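Local coordinates for protein type III effector NopAA (Sinorhizobium fredii USDA 257, PDB 6SDU) that hydrolyses xyloglucan as a type III effector of a plant-symbiotic bacterium, through a glycosyl hydrolase family 12 domain, at residues A160-F165 with K192-W197. Residues are numbered along the deposited sequence; the frame is centred on the assembly and turned at random.
Sequences ATWNVF and KSILQW
Two apolar pairs, Trp162 with Ile194 and Val164 with Trp197, join a strand near one edge of the larger sheet to the single helix of this family 12 beta-jelly-roll domain. The strand, 160-168, alternates its side chains, so that Trp162 and Val164 both point at helix 191-200; one helical turn separates Ile194 from Trp197, which puts these two on the side facing the strand. The contact is small, burying 122 Å² in all, and is made by the outer atoms of Ile194 and the two indoles and by a branch methyl of Val164, with the backbones well apart.

In the first pair the extended side chain of Ile194 brings its terminal methyl to the indole of Trp162, CD1 lying 4.3 Å from CZ2 at an oblique approach to the ring. On one face of that indole lies the methyl of Ala160, CB being 3.4 Å above the plane and displaced toward the rim, while NE1 donates a hydrogen bond to the carbonyl of Val157 and so helps to fix the rotation of the ring. In the second pair, with CG anti to the backbone N (chi1 -179°), the indole of Trp197 swings out from the helix so that its benzo end, not its pyrrole end, reaches the strand, where CH2 meets Val164 CG2 at 4.1 Å, again obliquely, as the two side chains pass in opposite directions. Val155 and Val157 of the neighbouring edge strand also touch Trp197, and Tyr152 packs edge-to-face against it.

With no polar bond between the segments, these two pairs contribute to the attachment of the helix probably through dispersion and the exclusion of water, less completely at the partly exposed Trp197, and the buried indole nitrogen of Trp162 is satisfied within its own sheet.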
loop_
_atom_site.group_PDB
_atom_site.type_symbol
_atom_site.label_atom_id
_atom_site.label_comp_id
_atom_site.label_asym_id
_atom_site.label_seq_id
_atom_site.Cartn_x
_atom_site.Cartn_y
_atom_site.Cartn_z
ATOM N N ALA A 160 -9.819 -2.888 -12.479
ATOM C CA ALA A 160 -10.666 -3.154 -11.324
ATOM C C ALA A 160 -11.576 -1.959 -11.084
ATOM O O ALA A 160 -11.445 -0.920 -11.728
ATOM C CB ALA A 160 -9.837 -3.469 -10.075
ATOM N N THR A 161 -12.525 -2.139 -10.168
ATOM C CA THR A 161 -13.423 -1.072 -9.741
ATOM C C THR A 161 -13.019 -0.603 -8.353
ATOM O O THR A 161 -12.742 -1.426 -7.473
ATOM C CB THR A 161 -14.876 -1.538 -9.754
ATOM O OG1 THR A 161 -15.218 -1.947 -11.086
ATOM C CG2 THR A 161 -15.806 -0.413 -9.308
ATOM N N TRP A 162 -12.982 0.712 -8.159
ATOM C CA TRP A 162 -12.450 1.287 -6.939
ATOM C C TRP A 162 -13.345 2.407 -6.451
ATOM O O TRP A 162 -14.104 2.998 -7.219
ATOM C CB TRP A 162 -11.040 1.862 -7.139
ATOM C CG TRP A 162 -10.053 1.026 -7.896
ATOM C CD1 TRP A 162 -9.919 0.952 -9.239
ATOM C CD2 TRP A 162 -9.005 0.204 -7.348
ATOM N NE1 TRP A 162 -8.875 0.122 -9.576
ATOM C CE2 TRP A 162 -8.301 -0.355 -8.432
ATOM C CE3 TRP A 162 -8.610 -0.127 -6.049
ATOM C CZ2 TRP A 162 -7.221 -1.217 -8.260
ATOM C CZ3 TRP A 162 -7.531 -0.992 -5.879
ATOM C CH2 TRP A 162 -6.856 -1.527 -6.976
ATOM N N ASN A 163 -13.226 2.698 -5.155
ATOM C CA ASN A 163 -13.719 3.927 -4.541
ATOM C C ASN A 163 -12.511 4.810 -4.238
ATOM O O ASN A 163 -11.487 4.308 -3.752
ATOM C CB ASN A 163 -14.498 3.638 -3.259
ATOM C CG ASN A 163 -15.888 3.107 -3.532
ATOM O OD1 ASN A 163 -16.446 3.340 -4.606
ATOM N ND2 ASN A 163 -16.458 2.387 -2.556
ATOM N N VAL A 164 -12.606 6.101 -4.592
ATOM C CA VAL A 164 -11.490 7.041 -4.533
ATOM C C VAL A 164 -11.681 8.017 -3.380
ATOM O O VAL A 164 -12.766 8.588 -3.203
ATOM C CB VAL A 164 -11.331 7.783 -5.871
ATOM C CG1 VAL A 164 -10.097 8.707 -5.849
ATOM C CG2 VAL A 164 -11.203 6.759 -6.973
ATOM N N PHE A 165 -10.608 8.226 -2.607
ATOM C CA PHE A 165 -10.613 9.105 -1.452
ATOM C C PHE A 165 -9.483 10.120 -1.569
ATOM O O PHE A 165 -8.441 9.840 -2.175
ATOM C CB PHE A 165 -10.463 8.309 -0.167
ATOM C CG PHE A 165 -11.561 7.347 0.064
ATOM C CD1 PHE A 165 -11.550 6.105 -0.547
ATOM C CD2 PHE A 165 -12.624 7.685 0.904
ATOM C CE1 PHE A 165 -12.592 5.209 -0.335
ATOM C CE2 PHE A 165 -13.661 6.797 1.129
ATOM C CZ PHE A 165 -13.647 5.555 0.516
ATOM N N LYS A 192 0.084 2.501 -14.680
ATOM C CA LYS A 192 0.179 3.589 -15.655
ATOM C C LYS A 192 -1.186 4.217 -15.907
ATOM O O LYS A 192 -1.355 5.433 -15.764
ATOM C CB LYS A 192 0.771 3.053 -16.958
ATOM C CG LYS A 192 0.922 4.077 -18.069
ATOM C CD LYS A 192 1.036 3.354 -19.399
ATOM C CE LYS A 192 0.832 4.288 -20.581
ATOM N NZ LYS A 192 1.161 3.621 -21.872
ATOM N N SER A 193 -2.192 3.375 -16.183
ATOM C CA SER A 193 -3.557 3.832 -16.450
ATOM C C SER A 193 -4.192 4.492 -15.238
ATOM O O SER A 193 -4.984 5.428 -15.384
ATOM C CB SER A 193 -4.432 2.653 -16.883
ATOM O OG SER A 193 -4.041 2.146 -18.143
ATOM N N ILE A 194 -3.924 3.969 -14.034
ATOM C CA ILE A 194 -4.498 4.575 -12.836
ATOM C C ILE A 194 -3.939 5.972 -12.641
ATOM O O ILE A 194 -4.685 6.918 -12.367
ATOM C CB ILE A 194 -4.253 3.681 -11.603
ATOM C CG1 ILE A 194 -5.093 2.400 -11.703
ATOM C CG2 ILE A 194 -4.557 4.453 -10.320
ATOM C CD1 ILE A 194 -4.751 1.341 -10.649
ATOM N N LEU A 195 -2.624 6.134 -12.804
ATOM C CA LEU A 195 -2.024 7.457 -12.700
ATOM C C LEU A 195 -2.550 8.381 -13.802
ATOM O O LEU A 195 -2.795 9.573 -13.565
ATOM C CB LEU A 195 -0.503 7.330 -12.770
ATOM C CG LEU A 195 0.117 6.558 -11.608
ATOM C CD1 LEU A 195 1.630 6.367 -11.772
ATOM C CD2 LEU A 195 -0.222 7.254 -10.273
ATOM N N GLN A 196 -2.777 7.832 -15.001
ATOM C CA GLN A 196 -3.317 8.639 -16.095
ATOM C C GLN A 196 -4.716 9.138 -15.758
ATOM O O GLN A 196 -5.036 10.306 -15.999
ATOM C CB GLN A 196 -3.324 7.827 -17.390
ATOM C CG GLN A 196 -1.956 7.713 -18.038
ATOM C CD GLN A 196 -1.914 6.762 -19.230
ATOM O OE1 GLN A 196 -2.769 5.886 -19.386
ATOM N NE2 GLN A 196 -0.910 6.942 -20.082
ATOM N N TRP A 197 -5.548 8.280 -15.151
ATOM C CA TRP A 197 -6.890 8.698 -14.749
ATOM C C TRP A 197 -6.846 9.766 -13.655
ATOM O O TRP A 197 -7.639 10.718 -13.679
ATOM C CB TRP A 197 -7.693 7.484 -14.288
ATOM C CG TRP A 197 -9.111 7.811 -13.862
ATOM C CD1 TRP A 197 -10.243 7.766 -14.643
ATOM C CD2 TRP A 197 -9.544 8.238 -12.560
ATOM N NE1 TRP A 197 -11.349 8.137 -13.901
ATOM C CE2 TRP A 197 -10.947 8.419 -12.619
ATOM C CE3 TRP A 197 -8.884 8.469 -11.346
ATOM C CZ2 TRP A 197 -11.695 8.830 -11.514
ATOM C CZ3 TRP A 197 -9.630 8.874 -10.248
ATOM C CH2 TRP A 197 -11.020 9.051 -10.341
#